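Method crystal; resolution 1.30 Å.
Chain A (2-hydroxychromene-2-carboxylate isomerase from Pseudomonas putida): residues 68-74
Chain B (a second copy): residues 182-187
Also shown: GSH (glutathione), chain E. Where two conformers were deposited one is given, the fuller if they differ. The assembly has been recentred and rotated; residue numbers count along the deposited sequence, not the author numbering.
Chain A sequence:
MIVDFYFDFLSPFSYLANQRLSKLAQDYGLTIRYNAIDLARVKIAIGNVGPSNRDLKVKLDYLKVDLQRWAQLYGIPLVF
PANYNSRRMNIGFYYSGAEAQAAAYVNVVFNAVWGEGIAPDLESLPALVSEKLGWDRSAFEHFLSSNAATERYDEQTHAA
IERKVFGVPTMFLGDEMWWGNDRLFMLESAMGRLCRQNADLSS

Chain A (68-74) QRWAQLY
Chain B (182-187) DRLFML

Two copies of 2-hydroxychromene-2-carboxylate isomerase meet through a helix of chain A and the start of a helix in chain B. A:Gln68 to A:Tyr74 is regular α-helix, phi and psi near -65° and -40° until A:Tyr74 (-85°/-11°), with bonds from A:Gln72 N to A:Gln68 O (2.9 Å), A:Leu73 N to A:Arg69 O (3.0 Å) and A:Tyr74 N to A:Trp70 O (2.9 Å). The two helices cross, neither parallel nor antiparallel. The backbones stay well apart: the closest CA atoms, those of A:Arg69 and B:Met186, are 8.9 Å apart. Side chains fill the gap, burying 253 Å² over both sides, and no hydrogen bond crosses it.

Chain B opens with B:Asp182 (phi/psi -81°/14°, chi1 p), which does not touch the helix of chain A. Its carboxylate serves glutathione instead: GSH N1 donates to OD2 of B:Asp182 at 2.7 Å, a natural match of amine and acid.

B:Arg183 follows at -119°/5°, with chi1 and chi2 both m, chi3 t and chi4 -79°. This folded rotamer brings NH1 back to the backbone O of B:Asp182 in a hydrogen bond of 3.1 Å (159°). The same NH1 lies 3.4 Å from OD1 of B:Asp182, a salt bridge of charges alone, since the oxygen sits well out of the guanidinium plane. CA-to-CB points sideways, yet the end of the side chain reaches A:Trp70, whose NE1 lies over one face of the guanidinium, 3.4 Å from NE of B:Arg183. Both nitrogens are donors, so they pack without bonding; seen from the indole, the arginine is at the ring edge.

From B:Leu184 the chain is helical (-63°/-25°). B:Leu184 (chi1 m, chi2 t) is buried and out of reach of the chain A stretch; its apolar side chain has no polar group to satisfy, which suits the site. The turn is secured by B:Met186 N to B:Arg183 O, 2.9 Å, and by a weak bond from B:Leu187 N to B:Arg183 O, 3.3 Å.

B:Phe185 (-66°/-29°) points toward chain A with chi1 p (77°) and chi2 -88°. Its CZ is 3.6 Å from CH2 of A:Trp70; the phenyl and the six-membered indole ring are oblique, centroids 5.5 Å apart and planes at 59°. The ring edge also meets A:Leu73, CE2 of B:Phe185 lying 4.0 Å from CD1 of A:Leu73, an apolar contact (A:Leu73 chi1 m, chi2 t).

Of the chain B residues, B:Met186 (-78°/-36°) has the most area covered by the chain A stretch, 70 Å². Its m, t, t rotamer extends the slender side chain toward A:Trp70 (chi1 -76°, chi2 98°), placing CE 3.8 Å from the centroid of the five-membered ring and 21° off its normal, a CH-π contact of polarised S-methyl with electron-rich indole face. SD lies 3.9 Å from CD of A:Arg69, whose extended aliphatic chain (m, t, t) offers an apolar surface while its guanidinium bonds elsewhere.

B:Leu187 (-63°/-39°, chi1 t, chi2 p), equally buried and out of reach, suits its site likewise.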

# COMPACT_ATOMS: atom_id res chain seq x y z
N GLN A 68 -7.20 -8.68 -7.70
CA GLN A 68 -8.40 -9.54 -7.73
C GLN A 68 -9.14 -9.62 -6.40
O GLN A 68 -10.35 -9.68 -6.35
CB GLN A 68 -8.06 -10.93 -8.18
CG GLN A 68 -7.65 -10.99 -9.63
CD GLN A 68 -8.68 -10.42 -10.64
OE1 GLN A 68 -9.86 -10.73 -10.59
NE2 GLN A 68 -8.23 -9.55 -11.52
N ARG A 69 -8.37 -9.59 -5.31
CA ARG A 69 -9.03 -9.60 -4.01
C ARG A 69 -9.89 -8.38 -3.85
O ARG A 69 -11.03 -8.44 -3.40
CB ARG A 69 -7.99 -9.69 -2.86
CG ARG A 69 -7.38 -11.05 -2.73
CD ARG A 69 -6.04 -10.90 -1.94
NE ARG A 69 -5.57 -12.27 -1.71
CZ ARG A 69 -4.31 -12.56 -1.41
NH1 ARG A 69 -3.43 -11.59 -1.18
NH2 ARG A 69 -3.91 -13.81 -1.20
N TRP A 70 -9.42 -7.20 -4.23
CA TRP A 70 -10.24 -6.04 -4.11
C TRP A 70 -11.41 -6.01 -5.10
O TRP A 70 -12.48 -5.52 -4.74
CB TRP A 70 -9.39 -4.77 -4.37
CG TRP A 70 -8.49 -4.41 -3.19
CD1 TRP A 70 -7.16 -4.73 -3.06
CD2 TRP A 70 -8.86 -3.72 -2.02
NE1 TRP A 70 -6.68 -4.23 -1.88
CE2 TRP A 70 -7.71 -3.62 -1.20
CE3 TRP A 70 -10.07 -3.19 -1.56
CZ2 TRP A 70 -7.75 -2.97 0.07
CZ3 TRP A 70 -10.09 -2.53 -0.35
CH2 TRP A 70 -8.95 -2.45 0.46
N ALA A 71 -11.17 -6.51 -6.30
CA ALA A 71 -12.26 -6.52 -7.30
C ALA A 71 -13.38 -7.41 -6.73
O ALA A 71 -14.56 -7.09 -6.90
CB ALA A 71 -11.74 -7.07 -8.56
N GLN A 72 -13.00 -8.52 -6.12
CA GLN A 72 -14.03 -9.43 -5.51
C GLN A 72 -14.76 -8.74 -4.38
O GLN A 72 -15.98 -8.83 -4.29
CB GLN A 72 -13.39 -10.68 -4.96
CG GLN A 72 -12.82 -11.60 -6.00
CD GLN A 72 -13.86 -12.43 -6.73
OE1 GLN A 72 -13.97 -12.38 -7.96
NE2 GLN A 72 -14.63 -13.21 -5.97
N LEU A 73 -14.04 -7.99 -3.52
CA LEU A 73 -14.70 -7.25 -2.45
C LEU A 73 -15.66 -6.27 -3.00
O LEU A 73 -16.72 -6.02 -2.42
CB LEU A 73 -13.69 -6.54 -1.54
CG LEU A 73 -12.82 -7.45 -0.65
CD1 LEU A 73 -11.78 -6.57 0.06
CD2 LEU A 73 -13.66 -8.25 0.38
N TYR A 74 -15.29 -5.62 -4.11
CA TYR A 74 -16.14 -4.57 -4.68
C TYR A 74 -17.24 -5.11 -5.62
O TYR A 74 -18.13 -4.33 -6.00
CB TYR A 74 -15.25 -3.58 -5.46
CG TYR A 74 -14.39 -2.65 -4.61
CD1 TYR A 74 -14.28 -2.76 -3.21
CD2 TYR A 74 -13.66 -1.62 -5.24
CE1 TYR A 74 -13.50 -1.89 -2.49
CE2 TYR A 74 -12.88 -0.76 -4.52
CZ TYR A 74 -12.81 -0.88 -3.12
OH TYR A 74 -12.01 -0.03 -2.39
N ASP B 182 -1.59 -2.90 6.08
CA ASP B 182 -2.90 -2.54 5.53
C ASP B 182 -3.55 -3.68 4.76
O ASP B 182 -4.55 -3.44 4.09
CB ASP B 182 -2.78 -1.32 4.65
CG ASP B 182 -1.80 -1.50 3.52
OD1 ASP B 182 -1.25 -2.62 3.35
OD2 ASP B 182 -1.59 -0.54 2.74
N ARG B 183 -3.04 -4.90 4.88
CA ARG B 183 -3.76 -6.08 4.37
C ARG B 183 -4.08 -7.06 5.51
O ARG B 183 -4.58 -8.15 5.25
CB ARG B 183 -2.93 -6.74 3.29
CG ARG B 183 -2.86 -5.90 2.03
CD ARG B 183 -4.19 -5.59 1.36
NE ARG B 183 -4.03 -4.85 0.08
CZ ARG B 183 -3.79 -3.54 0.05
NH1 ARG B 183 -3.86 -2.81 1.16
NH2 ARG B 183 -3.61 -3.00 -1.14
N LEU B 184 -3.78 -6.68 6.74
CA LEU B 184 -4.09 -7.56 7.86
C LEU B 184 -5.58 -7.76 7.93
O LEU B 184 -6.01 -8.83 8.36
CB LEU B 184 -3.45 -7.05 9.17
CG LEU B 184 -1.96 -7.36 9.27
CD1 LEU B 184 -1.42 -6.63 10.49
CD2 LEU B 184 -1.71 -8.82 9.43
N PHE B 185 -6.39 -6.85 7.43
CA PHE B 185 -7.86 -7.06 7.52
C PHE B 185 -8.22 -8.25 6.66
O PHE B 185 -9.19 -9.02 6.99
CB PHE B 185 -8.67 -5.83 7.14
CG PHE B 185 -8.76 -5.57 5.66
CD1 PHE B 185 -7.79 -4.80 4.99
CD2 PHE B 185 -9.84 -6.03 4.95
CE1 PHE B 185 -7.92 -4.57 3.60
CE2 PHE B 185 -9.99 -5.82 3.60
CZ PHE B 185 -9.02 -5.07 2.89
N MET B 186 -7.46 -8.50 5.59
CA MET B 186 -7.82 -9.66 4.77
C MET B 186 -7.37 -10.93 5.41
O MET B 186 -8.06 -12.00 5.29
CB MET B 186 -7.15 -9.55 3.40
CG MET B 186 -7.67 -8.40 2.55
SD MET B 186 -6.75 -8.39 0.98
CE MET B 186 -7.51 -7.06 0.08
N LEU B 187 -6.22 -10.93 6.08
CA LEU B 187 -5.79 -12.10 6.82
C LEU B 187 -6.83 -12.38 7.92
O LEU B 187 -7.18 -13.56 8.13
CB LEU B 187 -4.46 -11.77 7.49
CG LEU B 187 -3.95 -12.85 8.48
CD1 LEU B 187 -3.69 -14.25 7.93
CD2 LEU B 187 -2.74 -12.43 9.16
N1 GSH E . 1.05 -0.28 2.18
CA1 GSH E . 1.97 -0.90 3.08
C1 GSH E . 1.49 -1.12 4.47
O11 GSH E . 2.10 -1.88 5.22
O12 GSH E . 0.60 -0.28 4.74
CB1 GSH E . 3.43 -0.66 2.73
CG1 GSH E . 4.46 -1.68 3.22
CD1 GSH E . 5.84 -1.28 2.79
OE1 GSH E . 6.01 -0.17 2.07
N2 GSH E . 6.88 -2.01 3.14
CA2 GSH E . 8.23 -1.80 2.63
C2 GSH E . 8.62 -2.75 1.59
O2 GSH E . 8.33 -4.06 1.77
CB2 GSH E . 9.22 -1.95 3.84
SG2 GSH E . 9.10 -0.55 5.02
N3 GSH E . 9.19 -2.35 0.49
CA3 GSH E . 9.35 -3.28 -0.62
C3 GSH E . 8.56 -2.78 -1.80
O31 GSH E . 8.56 -3.47 -2.83
O32 GSH E . 7.97 -1.65 -1.74